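Local atomic coordinates of MIP07328p (Drosophila melanogaster, PDB entry 6FKK), a protein that probably acts as a membrane-anchored axon guidance cue, a semaphorin with chemorepellent activity that binds semaphorin receptors through its extracellular sema domain. Residues S479-C484 with H502-L507; A390-V395 with D492-W497; K396-A401 with F514-Y519. All coordinates share one frame; numbering follows the deposited sequence.

Interaction 1: residues S479-C484 with H502-L507; sequences SHIVDC and HECKNL
I481 meets C504 through its short branch, the CG2 methyl, while its longer arm runs the other way. That methyl lies 3.6 Å from SG of C504 and about as far from the CB of the same cysteine (3.7 Å), so it rests alongside the whole CB–SG arm and does not merely touch its end. Two torsions set this up. I481 holds CG1 trans to its backbone N (chi1 177°), which carries CD1 off from the strand and turns the methyl to the cysteine; C504 has SG trans to its own N (chi1 -171°), and its CA–CB bond points at the loop. CB of C504 also lies 3.8 Å from the carbonyl O of I481, so the cysteine is met by main chain as well as by the methyl. Further back along the loop, S479 brings its backbone rather than its hydroxyl, its N a loose 4.3 Å from O of C504, and the serine side chain is directed away. No hydrogen bond joins the segments, and the contact is an apolar one built on a single buried cysteine. The sulfur is further tied by its disulfide to C487, which fixes the direction of the arm that I481 lies against.

The setting is the cysteine-rich PSI (plexin repeat) module, in which disulfides take the place of a large hydrophobic core. D483 is the N-cap of helix 484-489, with OD1 accepting from the backbone N of L485, and C484 at the start of this helix is bonded to C534. Strand 503-506, carrying C504, is an outer strand of the antiparallel three-stranded sheet and pairs with strand 495-498, whose C495 and W497 also touch C504; the 479-483 loop runs from strand 469-474 to helix 484-489, passing this sheet at C504.

Interaction 2: residues A390-V395 with D492-W497; sequences AVHPQV and DPICAW
V395 keeps CG1 trans to its backbone N (chi1 177°), which sends this methyl onto I494, while CG2, on the side of the N, goes to the ring of H392. CG1 stands 3.7 Å from CB of I494 and 3.8 Å from its CD1, the two side chains crossing at about a right angle so that the valine methyl lies across the arm of the isoleucine. P493 adds a looser touch, its CG 4.2 Å from CG1 of V395. CG2 of V395 sits over the centre of the imidazole of H392, 3.5 Å above the plane. CE1 of H392 reaches CD1 of I494 (4.2 Å), the methyl lying oblique to the ring. The contact joins an end strand, the first of a four-stranded blade of the sema beta-propeller, 386-396, to the turn that leads into strand 495-498 of the PSI module. D492 shapes that turn: OD1 accepts from the backbone N of I494 (3.0 Å, 163°) in an Asx turn, within a type I beta turn closed by C495 N to D492 O. The bond reaches the anti side of the carboxylate, 25° out of its plane. H476 bridges the two sides, its NE2 bonded to H392 ND1 and its ND1 to D492 OD2.

Interaction 3: residues K396-A401 with F514-Y519; sequences KSLSGA and FGTKTY
T516 and L398 pass each other in opposite directions, the leucine's CD1 lying alongside the threonine with CB and OG1 both 3.8 Å away. The hydroxyl of T516 therefore faces a methyl here and makes no hydrogen bond across the contact. T516 also opens a type I beta turn that ends at Y519, whose N bonds to the carbonyl O of T516. Within this turn T518 is tied back to the PSI sheet, its OG1 hydrogen-bonded to OD1 of D498. The turn folds the tyrosine back over its own start: CA of T516 stands 3.8 Å above the centre of the Y519 ring.

The leucine comes from the tight loop 397-401, which joins strands 386-396 and 402-410 as a hairpin of a sema propeller blade, and it projects from there onto the PSI module. Several bonds pin that loop: A401 O is gripped by both N and OG of S397, the hydroxyl at 2.9 Å and tilted 29° from the carbonyl plane, while S399 OG donates to S397 OG and K396 NZ reaches G400 O (3.1 Å).

At Y519 the leucine crosses at about a right angle, with L398 CD1 3.7 Å from Y519 CB and L398 CD2 3.8 Å from Y519 O, so its fork sits chiefly at the base of the tyrosine, with CD1 also reaching the near side of the ring obliquely. With an alanine here both forked methyls are gone, which is likely to leave T516 and the CB of Y519 without their hairpin partner and to open a gap between blade and module. With CG on the side of its backbone N (chi1 -69°), the tyrosine directs its ring away from the hairpin, and its OH bonds to ND1 of H512.

The three contacts cluster on one side of the molecule, where the PSI module meets the propeller, their centres 13 to 14 Å apart. Interaction 1 lies wholly inside the PSI module; interactions 2 and 3 bind that module to one propeller blade, through strand 386-396 and the hairpin loop that follows it directly. Along the chain the blade segments 390-395 and 396-401 come first, then 479-484, 492-497, 502-507 and 514-519; interaction 1 is nested within the loop closed by interaction 3, and interaction 2 crosses both. Strand 495-498 is the middle strand of the PSI sheet, flanked by 503-506 and 519-520, and thereby connects all three. The small disulfide-bonded module is thus seated against the sema domain.

Interaction 1: residues S479-C484 with H502-L507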
loop_
_atom_site.group_PDB
_atom_site.type_symbol
_atom_site.label_atom_id
_atom_site.label_comp_id
_atom_site.label_asym_id
_atom_site.label_seq_id
_atom_site.Cartn_x
_atom_site.Cartn_y
_atom_site.Cartn_z
ATOM N N SER A 479 4.930 16.643 -22.588
ATOM C CA SER A 479 4.368 16.910 -23.907
ATOM C C SER A 479 3.120 17.778 -23.856
ATOM O O SER A 479 2.603 18.148 -24.916
ATOM C CB SER A 479 4.046 15.592 -24.614
ATOM O OG SER A 479 3.114 14.830 -23.870
ATOM N N HIS A 480 2.626 18.114 -22.667
ATOM C CA HIS A 480 1.428 18.930 -22.536
ATOM C C HIS A 480 1.725 20.385 -22.202
ATOM O O HIS A 480 0.796 21.201 -22.187
ATOM C CB HIS A 480 0.497 18.339 -21.469
ATOM C CG HIS A 480 -0.124 17.036 -21.864
ATOM N ND1 HIS A 480 0.609 15.880 -22.030
ATOM C CD2 HIS A 480 -1.409 16.706 -22.130
ATOM C CE1 HIS A 480 -0.199 14.894 -22.380
ATOM N NE2 HIS A 480 -1.430 15.369 -22.447
ATOM N N ILE A 481 2.980 20.733 -21.934
ATOM C CA ILE A 481 3.378 22.112 -21.678
ATOM C C ILE A 481 4.148 22.615 -22.890
ATOM O O ILE A 481 5.025 21.917 -23.415
ATOM C CB ILE A 481 4.211 22.236 -20.388
ATOM C CG1 ILE A 481 4.680 23.679 -20.185
ATOM C CG2 ILE A 481 5.389 21.277 -20.399
ATOM C CD1 ILE A 481 3.547 24.670 -20.033
ATOM N N VAL A 482 3.801 23.813 -23.352
ATOM C CA VAL A 482 4.461 24.414 -24.502
ATOM C C VAL A 482 5.350 25.589 -24.117
ATOM O O VAL A 482 6.255 25.936 -24.892
ATOM C CB VAL A 482 3.434 24.850 -25.567
ATOM C CG1 VAL A 482 2.770 23.633 -26.191
ATOM C CG2 VAL A 482 2.394 25.768 -24.948
ATOM N N ASP A 483 5.130 26.205 -22.960
ATOM C CA ASP A 483 5.934 27.339 -22.531
ATOM C C ASP A 483 7.222 26.865 -21.870
ATOM O O ASP A 483 7.238 25.862 -21.150
ATOM C CB ASP A 483 5.137 28.217 -21.564
ATOM C CG ASP A 483 5.899 29.459 -21.130
ATOM O OD1 ASP A 483 6.918 29.800 -21.768
ATOM O OD2 ASP A 483 5.475 30.094 -20.141
ATOM N N CYS A 484 8.307 27.601 -22.124
ATOM C CA CYS A 484 9.590 27.294 -21.498
ATOM C C CYS A 484 9.550 27.546 -19.999
ATOM O O CYS A 484 10.110 26.768 -19.217
ATOM C CB CYS A 484 10.690 28.127 -22.153
ATOM S SG CYS A 484 12.311 28.145 -21.341
ATOM N N HIS A 502 11.943 24.698 -29.505
ATOM C CA HIS A 502 11.132 25.161 -28.380
ATOM C C HIS A 502 10.071 24.108 -28.070
ATOM O O HIS A 502 8.911 24.195 -28.479
ATOM C CB HIS A 502 10.521 26.520 -28.683
ATOM C CG HIS A 502 11.526 27.630 -28.709
ATOM N ND1 HIS A 502 11.810 28.400 -27.602
ATOM C CD2 HIS A 502 12.327 28.085 -29.701
ATOM C CE1 HIS A 502 12.736 29.289 -27.914
ATOM N NE2 HIS A 502 13.067 29.119 -29.181
ATOM N N GLU A 503 10.489 23.092 -27.317
ATOM C CA GLU A 503 9.638 21.954 -26.994
ATOM C C GLU A 503 10.129 21.335 -25.693
ATOM O O GLU A 503 11.309 20.989 -25.581
ATOM C CB GLU A 503 9.657 20.923 -28.128
ATOM C CG GLU A 503 8.844 19.667 -27.861
ATOM C CD GLU A 503 9.020 18.617 -28.944
ATOM O OE1 GLU A 503 9.962 18.744 -29.756
ATOM O OE2 GLU A 503 8.215 17.662 -28.982
ATOM N N CYS A 504 9.234 21.209 -24.715
ATOM C CA CYS A 504 9.553 20.555 -23.449
ATOM C C CYS A 504 9.563 19.048 -23.681
ATOM O O CYS A 504 8.523 18.451 -23.975
ATOM C CB CYS A 504 8.538 20.952 -22.381
ATOM S SG CYS A 504 8.905 20.450 -20.671
ATOM N N LYS A 505 10.735 18.427 -23.554
ATOM C CA LYS A 505 10.931 17.041 -23.955
ATOM C C LYS A 505 11.013 16.115 -22.747
ATOM O O LYS A 505 11.451 16.507 -21.662
ATOM C CB LYS A 505 12.199 16.887 -24.803
ATOM C CG LYS A 505 12.086 17.485 -26.195
ATOM C CD LYS A 505 13.351 17.259 -27.006
ATOM C CE LYS A 505 13.206 17.815 -28.414
ATOM N NZ LYS A 505 14.453 17.637 -29.211
ATOM N N ASN A 506 10.588 14.872 -22.961
ATOM C CA ASN A 506 10.660 13.823 -21.954
ATOM C C ASN A 506 11.990 13.093 -22.105
ATOM O O ASN A 506 12.298 12.573 -23.182
ATOM C CB ASN A 506 9.481 12.862 -22.114
ATOM C CG ASN A 506 9.427 11.803 -21.027
ATOM O OD1 ASN A 506 10.399 11.089 -20.783
ATOM N ND2 ASN A 506 8.277 11.694 -20.372
ATOM N N LEU A 507 12.773 13.047 -21.025
ATOM C CA LEU A 507 14.105 12.458 -21.107
ATOM C C LEU A 507 14.075 10.935 -21.185
ATOM O O LEU A 507 15.060 10.335 -21.628
ATOM C CB LEU A 507 14.952 12.895 -19.913
ATOM C CG LEU A 507 15.271 14.387 -19.818
ATOM C CD1 LEU A 507 16.224 14.657 -18.670
ATOM C CD2 LEU A 507 15.854 14.886 -21.123
#

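Interaction 2: residues A390-V395 with D492-W497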
loop_
_atom_site.group_PDB
_atom_site.type_symbol
_atom_site.label_atom_id
_atom_site.label_comp_id
_atom_site.label_asym_id
_atom_site.label_seq_id
_atom_site.Cartn_x
_atom_site.Cartn_y
_atom_site.Cartn_z
ATOM N N ALA A 390 1.772 5.868 -5.090
ATOM C CA ALA A 390 2.401 5.179 -6.208
ATOM C C ALA A 390 3.720 5.879 -6.498
ATOM O O ALA A 390 3.856 7.083 -6.266
ATOM C CB ALA A 390 1.505 5.166 -7.451
ATOM N N VAL A 391 4.692 5.117 -6.996
ATOM C CA VAL A 391 6.053 5.609 -7.181
ATOM C C VAL A 391 6.543 5.251 -8.577
ATOM O O VAL A 391 6.368 4.115 -9.032
ATOM C CB VAL A 391 7.016 5.033 -6.123
ATOM C CG1 VAL A 391 8.430 5.539 -6.360
ATOM C CG2 VAL A 391 6.552 5.389 -4.725
ATOM N N HIS A 392 7.159 6.228 -9.255
ATOM C CA HIS A 392 7.965 5.984 -10.445
ATOM C C HIS A 392 9.425 6.053 -10.021
ATOM O O HIS A 392 9.968 7.158 -9.864
ATOM C CB HIS A 392 7.668 7.012 -11.541
ATOM C CG HIS A 392 8.401 6.764 -12.826
ATOM N ND1 HIS A 392 8.289 7.598 -13.919
ATOM C CD2 HIS A 392 9.254 5.776 -13.193
ATOM C CE1 HIS A 392 9.040 7.135 -14.902
ATOM N NE2 HIS A 392 9.636 6.032 -14.488
ATOM N N PRO A 393 10.098 4.926 -9.818
ATOM C CA PRO A 393 11.414 4.959 -9.178
ATOM C C PRO A 393 12.546 5.276 -10.139
ATOM O O PRO A 393 12.525 4.911 -11.318
ATOM C CB PRO A 393 11.560 3.538 -8.622
ATOM C CG PRO A 393 10.774 2.701 -9.567
ATOM C CD PRO A 393 9.610 3.551 -10.016
ATOM N N GLN A 394 13.543 5.981 -9.601
ATOM C CA GLN A 394 14.837 6.181 -10.255
ATOM C C GLN A 394 14.691 6.859 -11.617
ATOM O O GLN A 394 15.209 6.387 -12.632
ATOM C CB GLN A 394 15.596 4.859 -10.372
ATOM C CG GLN A 394 15.965 4.242 -9.028
ATOM C CD GLN A 394 16.840 5.154 -8.182
ATOM O OE1 GLN A 394 18.051 5.244 -8.393
ATOM N NE2 GLN A 394 16.230 5.835 -7.219
ATOM N N VAL A 395 13.981 7.982 -11.631
ATOM C CA VAL A 395 13.907 8.815 -12.826
ATOM C C VAL A 395 15.201 9.610 -12.934
ATOM O O VAL A 395 15.570 10.345 -12.012
ATOM C CB VAL A 395 12.686 9.741 -12.778
ATOM C CG1 VAL A 395 12.661 10.648 -13.996
ATOM C CG2 VAL A 395 11.410 8.921 -12.693
ATOM N N ASP A 492 9.786 18.792 -12.813
ATOM C CA ASP A 492 9.750 17.347 -12.994
ATOM C C ASP A 492 11.118 16.880 -13.479
ATOM O O ASP A 492 11.613 17.392 -14.489
ATOM C CB ASP A 492 8.664 16.955 -14.003
ATOM C CG ASP A 492 8.341 15.462 -13.989
ATOM O OD1 ASP A 492 9.277 14.635 -13.963
ATOM O OD2 ASP A 492 7.139 15.116 -14.011
ATOM N N PRO A 493 11.762 15.933 -12.788
ATOM C CA PRO A 493 13.103 15.495 -13.215
ATOM C C PRO A 493 13.134 14.879 -14.602
ATOM O O PRO A 493 14.225 14.716 -15.161
ATOM C CB PRO A 493 13.493 14.466 -12.143
ATOM C CG PRO A 493 12.192 14.003 -11.572
ATOM C CD PRO A 493 11.289 15.199 -11.603
ATOM N N ILE A 494 11.980 14.549 -15.178
ATOM C CA ILE A 494 11.939 13.898 -16.480
ATOM C C ILE A 494 11.697 14.876 -17.629
ATOM O O ILE A 494 11.955 14.520 -18.789
ATOM C CB ILE A 494 10.873 12.783 -16.485
ATOM C CG1 ILE A 494 11.312 11.619 -17.370
ATOM C CG2 ILE A 494 9.528 13.322 -16.939
ATOM C CD1 ILE A 494 10.485 10.375 -17.158
ATOM N N CYS A 495 11.222 16.088 -17.348
ATOM C CA CYS A 495 10.998 17.097 -18.377
ATOM C C CYS A 495 12.179 18.059 -18.415
ATOM O O CYS A 495 12.600 18.574 -17.374
ATOM C CB CYS A 495 9.703 17.879 -18.133
ATOM S SG CYS A 495 8.183 16.911 -17.885
ATOM N N ALA A 496 12.706 18.295 -19.613
ATOM C CA ALA A 496 13.756 19.278 -19.830
ATOM C C ALA A 496 13.405 20.096 -21.063
ATOM O O ALA A 496 12.674 19.638 -21.945
ATOM C CB ALA A 496 15.131 18.616 -19.993
ATOM N N TRP A 497 13.929 21.317 -21.120
ATOM C CA TRP A 497 13.603 22.260 -22.185
ATOM C C TRP A 497 14.733 22.307 -23.205
ATOM O O TRP A 497 15.870 22.645 -22.861
ATOM C CB TRP A 497 13.343 23.655 -21.622
ATOM C CG TRP A 497 13.032 24.657 -22.684
ATOM C CD1 TRP A 497 13.872 25.602 -23.193
ATOM C CD2 TRP A 497 11.792 24.801 -23.383
ATOM N NE1 TRP A 497 13.229 26.334 -24.162
ATOM C CE2 TRP A 497 11.950 25.860 -24.299
ATOM C CE3 TRP A 497 10.561 24.140 -23.322
ATOM C CZ2 TRP A 497 10.923 26.277 -25.142
ATOM C CZ3 TRP A 497 9.546 24.552 -24.161
ATOM C CH2 TRP A 497 9.732 25.610 -25.060
#

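Interaction 3: residues K396-A401 with F514-Y519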
loop_
_atom_site.group_PDB
_atom_site.type_symbol
_atom_site.label_atom_id
_atom_site.label_comp_id
_atom_site.label_asym_id
_atom_site.label_seq_id
_atom_site.Cartn_x
_atom_site.Cartn_y
_atom_site.Cartn_z
ATOM N N LYS A 396 15.900 9.460 -14.057
ATOM C CA LYS A 396 17.182 10.126 -14.252
ATOM C C LYS A 396 16.952 11.572 -14.676
ATOM O O LYS A 396 16.313 11.830 -15.702
ATOM C CB LYS A 396 18.017 9.385 -15.293
ATOM C CG LYS A 396 19.464 9.855 -15.376
ATOM C CD LYS A 396 20.216 9.141 -16.488
ATOM C CE LYS A 396 21.657 9.616 -16.578
ATOM N NZ LYS A 396 22.431 9.283 -15.349
ATOM N N SER A 397 17.472 12.511 -13.891
ATOM C CA SER A 397 17.332 13.926 -14.194
ATOM C C SER A 397 18.326 14.336 -15.283
ATOM O O SER A 397 19.257 13.600 -15.621
ATOM C CB SER A 397 17.528 14.762 -12.927
ATOM O OG SER A 397 18.804 14.545 -12.348
ATOM N N LEU A 398 18.102 15.527 -15.853
ATOM C CA LEU A 398 19.012 16.049 -16.871
ATOM C C LEU A 398 20.436 16.103 -16.345
ATOM O O LEU A 398 21.395 15.840 -17.084
ATOM C CB LEU A 398 18.580 17.447 -17.309
ATOM C CG LEU A 398 19.548 18.132 -18.271
ATOM C CD1 LEU A 398 19.463 17.450 -19.616
ATOM C CD2 LEU A 398 19.238 19.608 -18.389
ATOM N N SER A 399 20.584 16.445 -15.063
ATOM C CA SER A 399 21.898 16.515 -14.446
ATOM C C SER A 399 22.556 15.140 -14.407
ATOM O O SER A 399 23.766 15.030 -14.599
ATOM C CB SER A 399 21.785 17.121 -13.040
ATOM O OG SER A 399 21.296 16.181 -12.100
ATOM N N GLY A 400 21.783 14.081 -14.181
ATOM C CA GLY A 400 22.316 12.736 -14.057
ATOM C C GLY A 400 21.960 12.028 -12.768
ATOM O O GLY A 400 22.178 10.810 -12.670
ATOM N N ALA A 401 21.425 12.730 -11.772
ATOM C CA ALA A 401 20.999 12.102 -10.533
ATOM C C ALA A 401 19.644 11.423 -10.713
ATOM O O ALA A 401 18.860 11.766 -11.601
ATOM C CB ALA A 401 20.922 13.130 -9.402
ATOM N N PHE A 514 21.070 13.959 -30.877
ATOM C CA PHE A 514 22.042 15.041 -30.914
ATOM C C PHE A 514 22.497 15.475 -29.526
ATOM O O PHE A 514 23.193 16.489 -29.405
ATOM C CB PHE A 514 21.469 16.237 -31.675
ATOM C CG PHE A 514 21.273 15.982 -33.140
ATOM C CD1 PHE A 514 22.041 15.040 -33.803
ATOM C CD2 PHE A 514 20.322 16.686 -33.855
ATOM C CE1 PHE A 514 21.863 14.807 -35.150
ATOM C CE2 PHE A 514 20.139 16.456 -35.204
ATOM C CZ PHE A 514 20.910 15.515 -35.852
ATOM N N GLY A 515 22.123 14.740 -28.484
ATOM C CA GLY A 515 22.574 15.033 -27.141
ATOM C C GLY A 515 21.693 16.038 -26.420
ATOM O O GLY A 515 20.798 16.667 -26.991
ATOM N N THR A 516 21.970 16.191 -25.124
ATOM C CA THR A 516 21.193 17.054 -24.243
ATOM C C THR A 516 21.982 18.272 -23.775
ATOM O O THR A 516 21.640 18.869 -22.748
ATOM C CB THR A 516 20.690 16.264 -23.033
ATOM O OG1 THR A 516 21.800 15.907 -22.198
ATOM C CG2 THR A 516 19.975 14.998 -23.481
ATOM N N LYS A 517 23.033 18.654 -24.504
ATOM C CA LYS A 517 23.846 19.793 -24.088
ATOM C C LYS A 517 23.078 21.104 -24.188
ATOM O O LYS A 517 23.361 22.046 -23.438
ATOM C CB LYS A 517 25.126 19.862 -24.922
ATOM C CG LYS A 517 26.125 18.758 -24.616
ATOM C CD LYS A 517 26.483 18.747 -23.136
ATOM C CE LYS A 517 27.441 17.613 -22.794
ATOM N NZ LYS A 517 28.762 17.765 -23.467
ATOM N N THR A 518 22.108 21.186 -25.096
ATOM C CA THR A 518 21.298 22.383 -25.269
ATOM C C THR A 518 20.041 22.378 -24.406
ATOM O O THR A 518 19.135 23.182 -24.649
ATOM C CB THR A 518 20.914 22.550 -26.744
ATOM O OG1 THR A 518 20.239 21.371 -27.201
ATOM C CG2 THR A 518 22.153 22.782 -27.596
ATOM N N TYR A 519 19.966 21.503 -23.408
ATOM C CA TYR A 519 18.778 21.369 -22.579
ATOM C C TYR A 519 18.947 22.137 -21.273
ATOM O O TYR A 519 20.066 22.361 -20.802
ATOM C CB TYR A 519 18.474 19.898 -22.276
ATOM C CG TYR A 519 18.008 19.072 -23.463
ATOM C CD1 TYR A 519 18.152 19.532 -24.767
ATOM C CD2 TYR A 519 17.411 17.832 -23.272
ATOM C CE1 TYR A 519 17.727 18.776 -25.845
ATOM C CE2 TYR A 519 16.981 17.070 -24.344
ATOM C CZ TYR A 519 17.141 17.548 -25.627
ATOM O OH TYR A 519 16.712 16.793 -26.696
#